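Local atomic coordinates of 6-phosphogluconate dehydrogenase, NAD-binding (Geobacter metallireducens, PDB entry 3PEF), a protein that probably reduces succinic semialdehyde to gamma-hydroxybutyrate with a nicotinamide cofactor, and binds NADP+, as a member of the beta-hydroxyacid dehydrogenase family. Residues S1-G10 and L20-N31. The protein carries 2 engineered substitutions. Sequence-based numbering, arbitrary orientation.
Engineered in segment 1-10: Ser1 (natural residue Met). With NAP (NADP nicotinamide-adenine-dinucleotide phosphate), chain I.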
ATOM      1  N   SER A   1     -42.250  29.977  -6.635  1.00 78.51           N
ATOM      2  CA  SER A   1     -42.781  30.180  -7.984  1.00 79.67           C
ATOM      3  C   SER A   1     -42.004  29.367  -9.013  1.00 67.40           C
ATOM      4  O   SER A   1     -42.585  28.611  -9.790  1.00 68.91           O
ATOM      5  CB  SER A   1     -42.734  31.662  -8.357  1.00 86.43           C
ATOM      6  OG  SER A   1     -43.115  31.859  -9.708  1.00 89.96           O
ATOM      7  N   GLN A   2     -40.688  29.563  -9.008  1.00 55.43           N
ATOM      8  CA  GLN A   2     -39.730  28.824  -9.826  1.00 47.94           C
ATOM      9  C   GLN A   2     -40.121  27.379 -10.142  1.00 37.43           C
ATOM     10  O   GLN A   2     -40.588  26.647  -9.273  1.00 37.35           O
ATOM     11  CB  GLN A   2     -38.383  28.795  -9.098  1.00 55.59           C
ATOM     12  CG  GLN A   2     -37.517  30.021  -9.284  1.00 64.00           C
ATOM     13  CD  GLN A   2     -36.449  29.797 -10.334  1.00 70.55           C
ATOM     14  OE1 GLN A   2     -35.441  30.503 -10.376  1.00 74.47           O
ATOM     15  NE2 GLN A   2     -36.661  28.798 -11.186  1.00 71.85           N
ATOM     16  N   LYS A   3     -39.890  26.965 -11.382  1.00 37.84           N
ATOM     17  CA  LYS A   3     -40.111  25.578 -11.789  1.00 35.12           C
ATOM     18  C   LYS A   3     -38.781  24.858 -11.997  1.00 31.60           C
ATOM     19  O   LYS A   3     -37.952  25.315 -12.787  1.00 34.05           O
ATOM     20  CB  LYS A   3     -40.932  25.557 -13.075  1.00 38.31           C
ATOM     21  CG  LYS A   3     -41.326  24.181 -13.573  1.00 40.56           C
ATOM     22  CD  LYS A   3     -42.293  24.330 -14.755  1.00 45.29           C
ATOM     23  CE  LYS A   3     -42.659  22.993 -15.374  1.00 46.66           C
ATOM     24  NZ  LYS A   3     -43.444  22.146 -14.446  1.00 47.02           N
ATOM     25  N   PHE A   4     -38.579  23.744 -11.283  1.00 27.87           N
ATOM     26  CA  PHE A   4     -37.375  22.910 -11.419  1.00 27.32           C
ATOM     27  C   PHE A   4     -37.694  21.439 -11.684  1.00 28.19           C
ATOM     28  O   PHE A   4     -38.665  20.902 -11.151  1.00 29.14           O
ATOM     29  CB  PHE A   4     -36.515  22.954 -10.146  1.00 23.70           C
ATOM     30  CG  PHE A   4     -35.930  24.303  -9.837  1.00 25.38           C
ATOM     31  CD1 PHE A   4     -34.991  24.877 -10.684  1.00 31.37           C
ATOM     32  CD2 PHE A   4     -36.277  24.972  -8.674  1.00 30.60           C
ATOM     33  CE1 PHE A   4     -34.422  26.113 -10.392  1.00 31.94           C
ATOM     34  CE2 PHE A   4     -35.713  26.225  -8.369  1.00 33.58           C
ATOM     35  CZ  PHE A   4     -34.796  26.791  -9.232  1.00 33.94           C
ATOM     36  N   GLY A   5     -36.854  20.787 -12.486  1.00 26.16           N
ATOM     37  CA  GLY A   5     -36.888  19.339 -12.619  1.00 17.47           C
ATOM     38  C   GLY A   5     -35.921  18.692 -11.631  1.00 28.20           C
ATOM     39  O   GLY A   5     -34.904  19.289 -11.272  1.00 22.50           O
ATOM     40  N   PHE A   6     -36.223  17.479 -11.172  1.00 23.01           N
ATOM     41  CA  PHE A   6     -35.257  16.756 -10.350  1.00 22.15           C
ATOM     42  C   PHE A   6     -35.247  15.263 -10.663  1.00 22.14           C
ATOM     43  O   PHE A   6     -36.278  14.588 -10.647  1.00 24.69           O
ATOM     44  CB  PHE A   6     -35.446  17.016  -8.847  1.00 14.23           C
ATOM     45  CG  PHE A   6     -34.163  16.891  -8.040  1.00 22.31           C
ATOM     46  CD1 PHE A   6     -33.596  18.010  -7.429  1.00 23.41           C
ATOM     47  CD2 PHE A   6     -33.531  15.660  -7.893  1.00 20.28           C
ATOM     48  CE1 PHE A   6     -32.421  17.911  -6.688  1.00 22.21           C
ATOM     49  CE2 PHE A   6     -32.343  15.548  -7.169  1.00 23.83           C
ATOM     50  CZ  PHE A   6     -31.786  16.670  -6.553  1.00 23.37           C
ATOM     51  N   ILE A   7     -34.051  14.764 -10.934  1.00 20.72           N
ATOM     52  CA  ILE A   7     -33.834  13.402 -11.369  1.00 18.34           C
ATOM     53  C   ILE A   7     -32.898  12.712 -10.399  1.00 24.94           C
ATOM     54  O   ILE A   7     -31.775  13.158 -10.188  1.00 24.47           O
ATOM     55  CB  ILE A   7     -33.194  13.403 -12.771  1.00 21.28           C
ATOM     56  CG1 ILE A   7     -34.270  13.730 -13.818  1.00 21.83           C
ATOM     57  CG2 ILE A   7     -32.500  12.081 -13.050  1.00 16.75           C
ATOM     58  CD1 ILE A   7     -33.744  13.954 -15.203  1.00 19.04           C
ATOM     59  N   GLY A   8     -33.352  11.614  -9.813  1.00 24.43           N
ATOM     60  CA  GLY A   8     -32.520  10.885  -8.875  1.00 20.94           C
ATOM     61  C   GLY A   8     -32.934  11.216  -7.459  1.00 22.87           C
ATOM     62  O   GLY A   8     -32.604  12.273  -6.931  1.00 18.72           O
ATOM     63  N   LEU A   9     -33.674  10.310  -6.837  1.00 23.67           N
ATOM     64  CA  LEU A   9     -34.231  10.611  -5.529  1.00 21.93           C
ATOM     65  C   LEU A   9     -33.667   9.672  -4.473  1.00 25.97           C
ATOM     66  O   LEU A   9     -34.404   9.101  -3.657  1.00 22.62           O
ATOM     67  CB  LEU A   9     -35.759  10.544  -5.575  1.00 21.14           C
ATOM     68  CG  LEU A   9     -36.418  11.436  -6.640  1.00 17.26           C
ATOM     69  CD1 LEU A   9     -37.939  11.222  -6.680  1.00 19.59           C
ATOM     70  CD2 LEU A   9     -36.083  12.908  -6.382  1.00 19.27           C
ATOM     71  N   GLY A  10     -32.352   9.508  -4.485  1.00 22.51           N
ATOM     72  CA  GLY A  10     -31.717   8.699  -3.463  1.00 19.68           C
ATOM     73  C   GLY A  10     -31.569   9.486  -2.174  1.00 23.47           C
ATOM     74  O   GLY A  10     -32.284  10.465  -1.936  1.00 19.01           O
ATOM     75  N   LEU A  20     -36.309  22.132  -2.319  1.00 19.65           N
ATOM     76  CA  LEU A  20     -36.902  22.933  -3.382  1.00 24.69           C
ATOM     77  C   LEU A  20     -38.419  22.985  -3.198  1.00 24.04           C
ATOM     78  O   LEU A  20     -39.028  24.041  -3.298  1.00 28.37           O
ATOM     79  CB  LEU A  20     -36.542  22.379  -4.771  1.00 22.85           C
ATOM     80  CG  LEU A  20     -35.060  22.373  -5.173  1.00 27.74           C
ATOM     81  CD1 LEU A  20     -34.858  21.726  -6.546  1.00 24.19           C
ATOM     82  CD2 LEU A  20     -34.475  23.779  -5.163  1.00 27.68           C
ATOM     83  N   VAL A  21     -39.034  21.843  -2.916  1.00 30.19           N
ATOM     84  CA  VAL A  21     -40.472  21.825  -2.658  1.00 27.64           C
ATOM     85  C   VAL A  21     -40.853  22.652  -1.410  1.00 35.67           C
ATOM     86  O   VAL A  21     -41.807  23.432  -1.444  1.00 30.87           O
ATOM     87  CB  VAL A  21     -41.034  20.386  -2.566  1.00 24.75           C
ATOM     88  CG1 VAL A  21     -42.519  20.426  -2.195  1.00 24.85           C
ATOM     89  CG2 VAL A  21     -40.822  19.650  -3.898  1.00 20.20           C
ATOM     90  N   LYS A  22     -40.114  22.494  -0.316  1.00 25.98           N
ATOM     91  CA  LYS A  22     -40.397  23.293   0.880  1.00 40.20           C
ATOM     92  C   LYS A  22     -40.262  24.795   0.611  1.00 37.80           C
ATOM     93  O   LYS A  22     -40.923  25.605   1.250  1.00 35.58           O
ATOM     94  CB  LYS A  22     -39.485  22.902   2.049  1.00 40.72           C
ATOM     95  CG  LYS A  22     -40.194  22.156   3.182  1.00 52.32           C
ATOM     96  CD  LYS A  22     -40.778  20.822   2.730  1.00 56.51           C
ATOM     97  CE  LYS A  22     -39.981  19.637   3.282  1.00 61.39           C
ATOM     98  NZ  LYS A  22     -40.133  19.468   4.756  1.00 63.15           N
ATOM     99  N   ALA A  23     -39.395  25.154  -0.330  1.00 35.99           N
ATOM    100  CA  ALA A  23     -39.131  26.556  -0.651  1.00 32.28           C
ATOM    101  C   ALA A  23     -40.192  27.144  -1.560  1.00 30.40           C
ATOM    102  O   ALA A  23     -40.099  28.305  -1.967  1.00 33.46           O
ATOM    103  CB  ALA A  23     -37.761  26.701  -1.305  1.00 33.72           C
ATOM    104  N   GLY A  24     -41.180  26.338  -1.923  1.00 29.20           N
ATOM    105  CA  GLY A  24     -42.291  26.844  -2.711  1.00 35.24           C
ATOM    106  C   GLY A  24     -42.091  26.703  -4.209  1.00 34.76           C
ATOM    107  O   GLY A  24     -42.903  27.193  -4.985  1.00 35.67           O
ATOM    108  N   CYS A  25     -41.018  26.033  -4.623  1.00 25.07           N
ATOM    109  CA  CYS A  25     -40.824  25.755  -6.039  1.00 26.60           C
ATOM    110  C   CYS A  25     -41.849  24.762  -6.555  1.00 27.34           C
ATOM    111  O   CYS A  25     -42.407  23.970  -5.806  1.00 29.26           O
ATOM    112  CB  CYS A  25     -39.432  25.195  -6.303  1.00 28.32           C
ATOM    113  SG  CYS A  25     -38.088  26.325  -5.873  1.00 37.65           S
ATOM    114  N   SER A  26     -42.096  24.833  -7.852  1.00 27.96           N
ATOM    115  CA  SER A  26     -42.890  23.842  -8.543  1.00 35.41           C
ATOM    116  C   SER A  26     -41.895  22.809  -9.083  1.00 35.31           C
ATOM    117  O   SER A  26     -41.086  23.135  -9.942  1.00 33.72           O
ATOM    118  CB  SER A  26     -43.675  24.526  -9.666  1.00 39.01           C
ATOM    119  OG  SER A  26     -44.207  23.588 -10.573  1.00 44.66           O
ATOM    120  N   VAL A  27     -41.929  21.583  -8.554  1.00 28.34           N
ATOM    121  CA  VAL A  27     -40.894  20.584  -8.858  1.00 26.13           C
ATOM    122  C   VAL A  27     -41.476  19.330  -9.537  1.00 27.02           C
ATOM    123  O   VAL A  27     -42.432  18.719  -9.035  1.00 29.33           O
ATOM    124  CB  VAL A  27     -40.105  20.169  -7.572  1.00 19.50           C
ATOM    125  CG1 VAL A  27     -38.934  19.279  -7.918  1.00 18.01           C
ATOM    126  CG2 VAL A  27     -39.588  21.406  -6.817  1.00 17.96           C
ATOM    127  N   THR A  28     -40.908  18.983 -10.688  1.00 20.07           N
ATOM    128  CA  THR A  28     -41.249  17.769 -11.445  1.00 20.57           C
ATOM    129  C   THR A  28     -40.119  16.774 -11.182  1.00 27.97           C
ATOM    130  O   THR A  28     -38.939  17.108 -11.340  1.00 28.91           O
ATOM    131  CB  THR A  28     -41.347  18.054 -12.979  1.00 20.00           C
ATOM    132  OG1 THR A  28     -42.384  19.008 -13.238  1.00 27.43           O
ATOM    133  CG2 THR A  28     -41.631  16.779 -13.768  1.00 23.27           C
ATOM    134  N   ILE A  29     -40.463  15.565 -10.748  1.00 23.58           N
ATOM    135  CA  ILE A  29     -39.441  14.633 -10.280  1.00 25.94           C
ATOM    136  C   ILE A  29     -39.535  13.283 -10.955  1.00 26.76           C
ATOM    137  O   ILE A  29     -40.598  12.900 -11.456  1.00 26.31           O
ATOM    138  CB  ILE A  29     -39.521  14.427  -8.755  1.00 15.85           C
ATOM    139  CG1 ILE A  29     -40.848  13.760  -8.380  1.00 24.75           C
ATOM    140  CG2 ILE A  29     -39.354  15.778  -8.032  1.00 16.51           C
ATOM    141  CD1 ILE A  29     -41.082  13.676  -6.883  1.00 30.70           C
ATOM    142  N   TRP A  30     -38.409  12.574 -10.951  1.00 21.08           N
ATOM    143  CA  TRP A  30     -38.300  11.234 -11.521  1.00 22.06           C
ATOM    144  C   TRP A  30     -37.225  10.423 -10.803  1.00 23.71           C
ATOM    145  O   TRP A  30     -36.157  10.934 -10.474  1.00 24.95           O
ATOM    146  CB  TRP A  30     -37.923  11.284 -13.003  1.00 18.83           C
ATOM    147  CG  TRP A  30     -37.750   9.905 -13.605  1.00 21.17           C
ATOM    148  CD1 TRP A  30     -38.728   9.133 -14.168  1.00 31.09           C
ATOM    149  CD2 TRP A  30     -36.541   9.137 -13.683  1.00 21.74           C
ATOM    150  NE1 TRP A  30     -38.202   7.943 -14.610  1.00 25.44           N
ATOM    151  CE2 TRP A  30     -36.864   7.915 -14.316  1.00 25.67           C
ATOM    152  CE3 TRP A  30     -35.220   9.359 -13.271  1.00 21.83           C
ATOM    153  CZ2 TRP A  30     -35.907   6.919 -14.562  1.00 29.10           C
ATOM    154  CZ3 TRP A  30     -34.262   8.367 -13.514  1.00 24.94           C
ATOM    155  CH2 TRP A  30     -34.613   7.161 -14.154  1.00 24.85           C
ATOM    156  N   ASN A  31     -37.504   9.147 -10.585  1.00 20.16           N
ATOM    157  CA  ASN A  31     -36.502   8.242 -10.058  1.00 17.40           C
ATOM    158  C   ASN A  31     -36.688   6.909 -10.739  1.00 19.04           C
ATOM    159  O   ASN A  31     -37.822   6.537 -11.043  1.00 18.92           O
ATOM    160  CB  ASN A  31     -36.658   8.052  -8.542  1.00 16.22           C
ATOM    161  CG  ASN A  31     -35.471   7.299  -7.927  1.00 21.57           C
ATOM    162  OD1 ASN A  31     -34.335   7.760  -8.008  1.00 24.71           O
ATOM    163  ND2 ASN A  31     -35.731   6.130  -7.330  1.00 23.25           N
TER
HETATM  164  PA  NAP I 301     -28.144   6.660  -3.255  1.00 23.95           P
HETATM  165  O1A NAP I 301     -27.677   5.263  -3.391  1.00 21.04           O
HETATM  166  O2A NAP I 301     -29.062   6.908  -2.128  1.00 25.15           O
HETATM  167  O5B NAP I 301     -28.842   7.141  -4.614  1.00 27.28           O
HETATM  168  C5B NAP I 301     -28.350   6.724  -5.859  1.00 24.43           C
HETATM  169  C4B NAP I 301     -29.331   7.225  -6.904  1.00 24.13           C
HETATM  170  O4B NAP I 301     -28.847   6.858  -8.179  1.00 24.13           O
HETATM  171  C3B NAP I 301     -30.696   6.562  -6.747  1.00 21.32           C
HETATM  172  O3B NAP I 301     -31.641   7.543  -7.107  1.00 22.29           O
HETATM  173  C2B NAP I 301     -30.662   5.481  -7.807  1.00 22.45           C
HETATM  174  O2B NAP I 301     -31.917   5.088  -8.300  1.00 23.98           O
HETATM  175  C1B NAP I 301     -29.877   6.208  -8.883  1.00 22.25           C
HETATM  176  N9A NAP I 301     -29.358   5.267  -9.887  1.00 23.96           N
HETATM  177  C8A NAP I 301     -28.358   4.344  -9.702  1.00 26.45           C
HETATM  178  N7A NAP I 301     -28.188   3.667 -10.861  1.00 23.30           N
HETATM  179  C5A NAP I 301     -29.070   4.136 -11.766  1.00 22.16           C
HETATM  180  C6A NAP I 301     -29.297   3.803 -13.091  1.00 24.96           C
HETATM  181  N6A NAP I 301     -28.580   2.847 -13.667  1.00 25.41           N
HETATM  182  N1A NAP I 301     -30.278   4.457 -13.788  1.00 22.28           N
HETATM  183  C2A NAP I 301     -31.020   5.452 -13.176  1.00 25.97           C
HETATM  184  N3A NAP I 301     -30.781   5.787 -11.856  1.00 24.57           N
HETATM  185  C4A NAP I 301     -29.815   5.141 -11.169  1.00 18.16           C
HETATM  186  O3  NAP I 301     -26.838   7.553  -3.091  1.00 19.69           O
HETATM  187  PN  NAP I 301     -26.675   9.105  -2.821  1.00 22.33           P
HETATM  188  O1N NAP I 301     -25.826   9.305  -1.636  1.00 25.70           O
HETATM  189  O2N NAP I 301     -27.976   9.801  -2.891  1.00 18.17           O
HETATM  190  O5D NAP I 301     -25.804   9.354  -4.153  1.00 30.53           O
HETATM  191  C5D NAP I 301     -26.122  10.285  -5.153  1.00 27.42           C
HETATM  192  C4D NAP I 301     -24.807  10.934  -5.581  1.00 21.69           C
HETATM  193  O4D NAP I 301     -24.349  11.866  -4.631  1.00 24.93           O
HETATM  194  C3D NAP I 301     -23.682   9.925  -5.682  1.00 26.71           C
HETATM  195  O3D NAP I 301     -22.924  10.323  -6.804  1.00 20.80           O
HETATM  196  C2D NAP I 301     -22.896  10.097  -4.391  1.00 20.29           C
HETATM  197  O2D NAP I 301     -21.555   9.738  -4.578  1.00 26.17           O
HETATM  198  C1D NAP I 301     -23.028  11.589  -4.208  1.00 26.15           C
HETATM  199  N1N NAP I 301     -22.865  12.142  -2.846  1.00 26.12           N
HETATM  200  C2N NAP I 301     -23.323  11.465  -1.754  1.00 19.93           C
HETATM  201  C3N NAP I 301     -23.211  12.023  -0.483  1.00 23.61           C
HETATM  202  C7N NAP I 301     -23.762  11.298   0.708  1.00 13.18           C
HETATM  203  O7N NAP I 301     -23.241  11.641   1.944  1.00 24.16           O
HETATM  204  N7N NAP I 301     -24.701  10.341   0.611  1.00 14.13           N
HETATM  205  C4N NAP I 301     -22.630  13.285  -0.314  1.00 21.05           C
HETATM  206  C5N NAP I 301     -22.194  13.979  -1.440  1.00 21.42           C
HETATM  207  C6N NAP I 301     -22.329  13.408  -2.705  1.00 24.11           C
HETATM  208  P2B NAP I 301     -32.829   3.990  -7.514  1.00 27.15           P
HETATM  209  O1X NAP I 301     -33.793   3.444  -8.557  1.00 28.82           O
HETATM  210  O2X NAP I 301     -31.933   2.919  -6.981  1.00 19.80           O
HETATM  211  O3X NAP I 301     -33.551   4.653  -6.375  1.00 26.87           O
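Phe4 and Phe6 pair with Val27 and Ile29 in the first beta-alpha-beta unit of a Rossmann fold. Strands 3-7 and 26-30 run parallel, joined by a ladder of backbone hydrogen bonds from Ser26 N to Gln2 O at one end to Gly8 N to Trp30 O at the other. The tight part is the buried face that carries both phenylalanines. Leu20, from the end of helix 11-22, sets CD1 at the edge of the Phe6 ring, 4.0 Å from Phe6 CD1. Cys25 SG lies in the plane of the Phe4 ring, at its edge, 3.4 Å from Phe4 CE2. With chi1 at -62°, the sulfur sits beside its own backbone N and reaches that edge. The solvent side is the outer end of the opposite face, where exposed Ser26 lies beside Lys3; Lys3 NZ stays 3.5 Å from Thr28 OG1. Deeper on that face Ile7 CG2 meets Trp30 CE3. At the outer end Ser1 N, of an exposed engineered residue, bonds weakly to the O of Gly24, a Schellman glycine.

At the cofactor end, Asn31 OD1 accepts from NADP O3B and, 2.9 Å away, from Leu9 N, which stands above the amide plane. Asn31 ND2 donates to NADP O3X and also to Ser33 O. With an alanine here, the 2'-phosphate would probably lose this donor and Leu9 N its acceptor. The ND2 to O3X bond is 2.8 Å long and nearly straight, 174° at the hydrogen.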